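Side-chain contacts in protein LigF (Sphingobium sp. SYK-6, PDB 4XT0), which is a glutathione-dependent beta-etherase of the glutathione S-transferase superfamily that cleaves beta-aryl ether bonds during lignin degradation: residues A[203-206]-A[207-210]; A[221-224]-A[225-229]. All coordinates share one frame; numbering follows the deposited sequence.

Contact 1 of 2, residues A[203-206]-A[207-210]; sequences IANG and LQRP
Leu-207 lays its branched end back over the last residue of the helix, its CD1 resting 3.8 Å from Ala-204 CA. CG stands anti to its own carbonyl carbon (chi1 -60°), which brings it to 3.2 Å from Ala-204 O, and the small methyl of Ala-204 lets the leucine lie close. That same carbonyl oxygen takes the backbone N-H of Leu-207 at 3.0 Å, closing a type II turn from Ala-204 to Leu-207. Gly-206 holds the third position of this turn at a positive phi, where a side chain would collide with the carbonyl oxygen of the preceding residue, so glycine suits the place. Gln-208 reaches back to this residue: with CG set between the backbone N and the carbonyl carbon and a bend at chi2, its chain folds so that OE1 receives the N-H of Gly-206 at 2.8 Å. The donor lies tilted 23° from the plane of the side-chain amide. NE2, the other branch, lies 3.6 Å from Asn-205 OD1, with the two amide planes turned 55° apart; OD1 has its hydrogen bond instead from Asn-234 ND2. Replacing Gln-208 with an alanine would probably leave the Gly-206 N-H without this acceptor and the first turn less firmly fixed. A type I turn follows directly, as Arg-209 N donates to Gly-206 O from well above the carbonyl plane. Two overlapping turns thus lead the chain out of helix 195-204. The side chain of Ile-203 turns from this loop to pack on Val-106 and Phe-110 of helix 93-121; it lies about 7 Å from a bound glutathione. Leu-207 is buried against Phe-214 and Val-218 of the following loop, while Ala-204 and Gln-208 meet Leu-230 of helix 224-235.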
ATOM      1  N   ILE A 203      12.515   6.517   3.528  1.00 22.98           N
ATOM      2  CA  ILE A 203      11.749   7.484   4.340  1.00 21.79           C
ATOM      3  C   ILE A 203      12.511   7.931   5.583  1.00 29.55           C
ATOM      4  O   ILE A 203      12.516   9.112   5.920  1.00 27.48           O
ATOM      5  CB  ILE A 203      10.370   6.889   4.796  1.00 22.36           C
ATOM      6  CG1 ILE A 203       9.618   6.277   3.606  1.00 22.62           C
ATOM      7  CG2 ILE A 203       9.528   7.948   5.524  1.00 23.89           C
ATOM      8  CD1 ILE A 203       9.487   7.205   2.382  1.00 23.05           C
ATOM      9  N   ALA A 204      13.166   6.999   6.269  1.00 26.87           N
ATOM     10  CA  ALA A 204      13.727   7.323   7.583  1.00 28.82           C
ATOM     11  C   ALA A 204      15.032   8.107   7.525  1.00 33.16           C
ATOM     12  O   ALA A 204      15.319   8.883   8.436  1.00 26.68           O
ATOM     13  CB  ALA A 204      13.934   6.049   8.404  1.00 24.35           C
ATOM     14  N   ASN A 205      15.839   7.900   6.487  1.00 29.07           N
ATOM     15  CA  ASN A 205      17.124   8.592   6.423  1.00 26.43           C
ATOM     16  C   ASN A 205      16.942  10.109   6.367  1.00 28.04           C
ATOM     17  O   ASN A 205      16.283  10.627   5.467  1.00 32.15           O
ATOM     18  CB  ASN A 205      17.940   8.119   5.221  1.00 25.85           C
ATOM     19  CG  ASN A 205      19.382   8.602   5.270  1.00 32.35           C
ATOM     20  OD1 ASN A 205      20.048   8.489   6.302  1.00 28.88           O
ATOM     21  ND2 ASN A 205      19.867   9.151   4.156  1.00 27.85           N
ATOM     22  N   GLY A 206      17.541  10.815   7.326  1.00 32.93           N
ATOM     23  CA  GLY A 206      17.354  12.252   7.440  1.00 35.02           C
ATOM     24  C   GLY A 206      16.564  12.649   8.675  1.00 35.78           C
ATOM     25  O   GLY A 206      16.727  13.759   9.178  1.00 39.63           O
ATOM     26  N   LEU A 207      15.712  11.748   9.167  1.00 32.89           N
ATOM     27  CA  LEU A 207      14.929  12.022  10.377  1.00 38.68           C
ATOM     28  C   LEU A 207      15.822  12.263  11.602  1.00 41.69           C
ATOM     29  O   LEU A 207      15.443  13.002  12.516  1.00 36.83           O
ATOM     30  CB  LEU A 207      13.955  10.873  10.679  1.00 31.12           C
ATOM     31  CG  LEU A 207      12.864  10.477   9.675  1.00 35.77           C
ATOM     32  CD1 LEU A 207      11.964   9.399  10.286  1.00 35.75           C
ATOM     33  CD2 LEU A 207      12.049  11.661   9.208  1.00 39.36           C
ATOM     34  N   GLN A 208      17.002  11.636  11.611  1.00 37.94           N
ATOM     35  CA  GLN A 208      17.938  11.734  12.738  1.00 37.15           C
ATOM     36  C   GLN A 208      18.778  13.018  12.734  1.00 44.59           C
ATOM     37  O   GLN A 208      19.656  13.185  13.582  1.00 54.58           O
ATOM     38  CB  GLN A 208      18.875  10.512  12.765  1.00 37.02           C
ATOM     39  CG  GLN A 208      20.063  10.585  11.797  1.00 40.20           C
ATOM     40  CD  GLN A 208      19.727  10.105  10.394  1.00 49.23           C
ATOM     41  OE1 GLN A 208      18.610  10.293   9.907  1.00 42.51           O
ATOM     42  NE2 GLN A 208      20.698   9.476   9.738  1.00 59.36           N
ATOM     43  N   ARG A 209      18.508  13.927  11.799  1.00 45.44           N
ATOM     44  CA  ARG A 209      19.241  15.196  11.722  1.00 51.12           C
ATOM     45  C   ARG A 209      19.049  16.065  12.972  1.00 48.34           C
ATOM     46  O   ARG A 209      17.927  16.471  13.277  1.00 46.75           O
ATOM     47  CB  ARG A 209      18.805  15.988  10.484  1.00 60.16           C
ATOM     48  CG  ARG A 209      19.947  16.689   9.762  1.00 68.98           C
ATOM     49  CD  ARG A 209      19.464  17.842   8.894  1.00 74.27           C
ATOM     50  NE  ARG A 209      19.173  19.043   9.677  1.00 82.34           N
ATOM     51  CZ  ARG A 209      20.095  19.899  10.113  1.00 86.13           C
ATOM     52  NH1 ARG A 209      21.381  19.690   9.854  1.00 85.78           N
ATOM     53  NH2 ARG A 209      19.733  20.964  10.819  1.00 90.79           N
ATOM     54  N   PRO A 210      20.146  16.355  13.700  1.00 52.85           N
ATOM     55  CA  PRO A 210      20.068  17.233  14.879  1.00 49.37           C
ATOM     56  C   PRO A 210      19.536  18.622  14.527  1.00 51.11           C
ATOM     57  O   PRO A 210      19.962  19.219  13.539  1.00 54.15           O
ATOM     58  CB  PRO A 210      21.519  17.302  15.366  1.00 54.53           C
ATOM     59  CG  PRO A 210      22.153  16.046  14.838  1.00 56.81           C
ATOM     60  CD  PRO A 210      21.503  15.815  13.505  1.00 49.94           C
TER

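Contact 2 of 2, residues A[221-224]-A[225-229]; sequences EKTP and GLCAW
The side chains of Thr-223 and Leu-226 run alongside each other in the same direction, with Thr-223 CB 3.8 Å from Leu-226 CB. The CG of Leu-226 is anti to the backbone N (chi1 177°), and this carries CD2 alongside the threonine, 4.1 Å from Thr-223 OG1. On the next residue, Cys-227 brings its sulfur to 4.0 Å from the same OG1, so the hydroxyl has the leucine and the thiol as neighbours. Beneath these side chains the first helical turn is closed by the backbone: Cys-227 N donates to Thr-223 O at 3.0 Å, and Ala-228 N to Pro-224 O at 2.9 Å. The methyl of Ala-228 sits 3.5 Å from Pro-224 O, a small group that fits close beside the bonded carbonyl. Thr-223 occupies the N-cap, yet its side chain makes no capping bond; OG1 instead hydrogen-bonds to the backbone O of Asn-219 in the preceding loop. The N-H groups at the start of the helix are met from another helix: the carboxylate of Glu-179 accepts that of Gly-225 through OE2 and that of Leu-226 through OE1. An anion in this position probably also gains from the positive end of the helix dipole. Proline suits the first turn because it has no N-H to leave without a partner and its ring already holds a helical phi, while Gly-225 brings no side chain to this buried place. Val-218 backs Thr-223, Leu-226 and Cys-227 from the loop side. Farther along the helix, Trp-229 donates from NE1 to Asp-197 OD1. The start of helix 224-235 is thereby fastened to helix 161-182 through Glu-179 and Val-175, and to helix 195-204 through the tryptophan, which packs on Asn-200 and Phe-201.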
ATOM      1  N   GLU A 221      19.197   8.591  22.403  1.00 57.57           N
ATOM      2  CA  GLU A 221      18.523   8.320  23.665  1.00 58.17           C
ATOM      3  C   GLU A 221      17.234   7.534  23.440  1.00 50.84           C
ATOM      4  O   GLU A 221      17.013   6.505  24.067  1.00 52.80           O
ATOM      5  CB  GLU A 221      18.213   9.627  24.410  1.00 67.62           C
ATOM      6  CG  GLU A 221      19.008  10.840  23.931  1.00 78.99           C
ATOM      7  CD  GLU A 221      20.507  10.679  24.112  1.00 88.65           C
ATOM      8  OE1 GLU A 221      20.916   9.997  25.077  1.00 93.82           O
ATOM      9  OE2 GLU A 221      21.270  11.231  23.284  1.00 86.15           O
ATOM     10  N   LYS A 222      16.391   8.016  22.531  1.00 51.75           N
ATOM     11  CA  LYS A 222      15.053   7.457  22.359  1.00 53.44           C
ATOM     12  C   LYS A 222      15.004   6.270  21.405  1.00 54.16           C
ATOM     13  O   LYS A 222      14.234   5.326  21.608  1.00 50.42           O
ATOM     14  CB  LYS A 222      14.090   8.542  21.871  1.00 53.30           C
ATOM     15  CG  LYS A 222      13.749   9.582  22.942  1.00 63.15           C
ATOM     16  CD  LYS A 222      12.437  10.286  22.628  1.00 69.96           C
ATOM     17  CE  LYS A 222      11.989  11.185  23.773  1.00 76.53           C
ATOM     18  NZ  LYS A 222      10.636  11.766  23.526  1.00 75.18           N
ATOM     19  N   THR A 223      15.811   6.321  20.353  1.00 50.66           N
ATOM     20  CA  THR A 223      15.792   5.268  19.348  1.00 44.38           C
ATOM     21  C   THR A 223      17.194   4.842  18.929  1.00 42.14           C
ATOM     22  O   THR A 223      17.577   5.043  17.777  1.00 39.51           O
ATOM     23  CB  THR A 223      15.024   5.714  18.085  1.00 39.75           C
ATOM     24  OG1 THR A 223      15.651   6.873  17.529  1.00 37.34           O
ATOM     25  CG2 THR A 223      13.582   6.038  18.414  1.00 39.23           C
ATOM     26  N   PRO A 224      17.965   4.249  19.862  1.00 43.75           N
ATOM     27  CA  PRO A 224      19.310   3.764  19.529  1.00 39.45           C
ATOM     28  C   PRO A 224      19.301   2.677  18.458  1.00 36.60           C
ATOM     29  O   PRO A 224      20.205   2.644  17.627  1.00 41.75           O
ATOM     30  CB  PRO A 224      19.822   3.202  20.863  1.00 42.11           C
ATOM     31  CG  PRO A 224      18.590   2.837  21.605  1.00 46.67           C
ATOM     32  CD  PRO A 224      17.597   3.913  21.248  1.00 45.55           C
ATOM     33  N   GLY A 225      18.297   1.804  18.480  1.00 35.41           N
ATOM     34  CA  GLY A 225      18.180   0.761  17.481  1.00 34.98           C
ATOM     35  C   GLY A 225      18.034   1.346  16.088  1.00 36.19           C
ATOM     36  O   GLY A 225      18.764   0.985  15.164  1.00 32.88           O
ATOM     37  N   LEU A 226      17.076   2.249  15.939  1.00 36.35           N
ATOM     38  CA  LEU A 226      16.836   2.925  14.670  1.00 35.86           C
ATOM     39  C   LEU A 226      18.107   3.642  14.168  1.00 29.33           C
ATOM     40  O   LEU A 226      18.482   3.523  12.993  1.00 27.77           O
ATOM     41  CB  LEU A 226      15.672   3.915  14.829  1.00 36.97           C
ATOM     42  CG  LEU A 226      15.277   4.786  13.640  1.00 32.91           C
ATOM     43  CD1 LEU A 226      14.958   3.922  12.458  1.00 30.69           C
ATOM     44  CD2 LEU A 226      14.074   5.648  14.000  1.00 38.25           C
ATOM     45  N   CYS A 227      18.769   4.368  15.067  1.00 35.44           N
ATOM     46  CA  CYS A 227      19.996   5.087  14.716  1.00 36.16           C
ATOM     47  C   CYS A 227      21.149   4.177  14.283  1.00 36.40           C
ATOM     48  O   CYS A 227      21.886   4.517  13.359  1.00 32.84           O
ATOM     49  CB  CYS A 227      20.458   5.957  15.883  1.00 40.67           C
ATOM     50  SG  CYS A 227      19.375   7.359  16.230  1.00 43.12           S
ATOM     51  N   ALA A 228      21.327   3.037  14.945  1.00 35.49           N
ATOM     52  CA  ALA A 228      22.400   2.116  14.552  1.00 41.50           C
ATOM     53  C   ALA A 228      22.117   1.522  13.168  1.00 33.68           C
ATOM     54  O   ALA A 228      23.027   1.338  12.360  1.00 35.07           O
ATOM     55  CB  ALA A 228      22.575   1.009  15.589  1.00 39.12           C
ATOM     56  N   TRP A 229      20.846   1.234  12.907  1.00 35.99           N
ATOM     57  CA  TRP A 229      20.398   0.739  11.607  1.00 28.73           C
ATOM     58  C   TRP A 229      20.639   1.788  10.509  1.00 28.97           C
ATOM     59  O   TRP A 229      21.179   1.470   9.444  1.00 28.84           O
ATOM     60  CB  TRP A 229      18.920   0.343  11.710  1.00 24.02           C
ATOM     61  CG  TRP A 229      18.167   0.016  10.436  1.00 28.80           C
ATOM     62  CD1 TRP A 229      18.141  -1.185   9.772  1.00 27.57           C
ATOM     63  CD2 TRP A 229      17.257   0.883   9.736  1.00 23.54           C
ATOM     64  NE1 TRP A 229      17.293  -1.105   8.689  1.00 24.10           N
ATOM     65  CE2 TRP A 229      16.738   0.140   8.647  1.00 27.72           C
ATOM     66  CE3 TRP A 229      16.840   2.205   9.920  1.00 25.20           C
ATOM     67  CZ2 TRP A 229      15.825   0.695   7.735  1.00 25.96           C
ATOM     68  CZ3 TRP A 229      15.924   2.748   9.016  1.00 25.81           C
ATOM     69  CH2 TRP A 229      15.428   1.988   7.940  1.00 21.94           C
TER

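Along the chain the two contacts come in series, neither nested nor crossed, with their centres about 11 Å apart. Contact 1 ends helix 195-204 and sends the chain into a loop; contact 2 ends that loop and begins helix 224-235. Both belong to the helical C-terminal domain of the glutathione S-transferase fold. The two helices they bound come together directly, Ala-204 CB lying 3.9 Å from Trp-229 CZ3. Val-218, in the connecting loop, touches residues of both contacts and so bridges them. Contact 1 also leans on helix 93-121, contact 2 on helix 161-182.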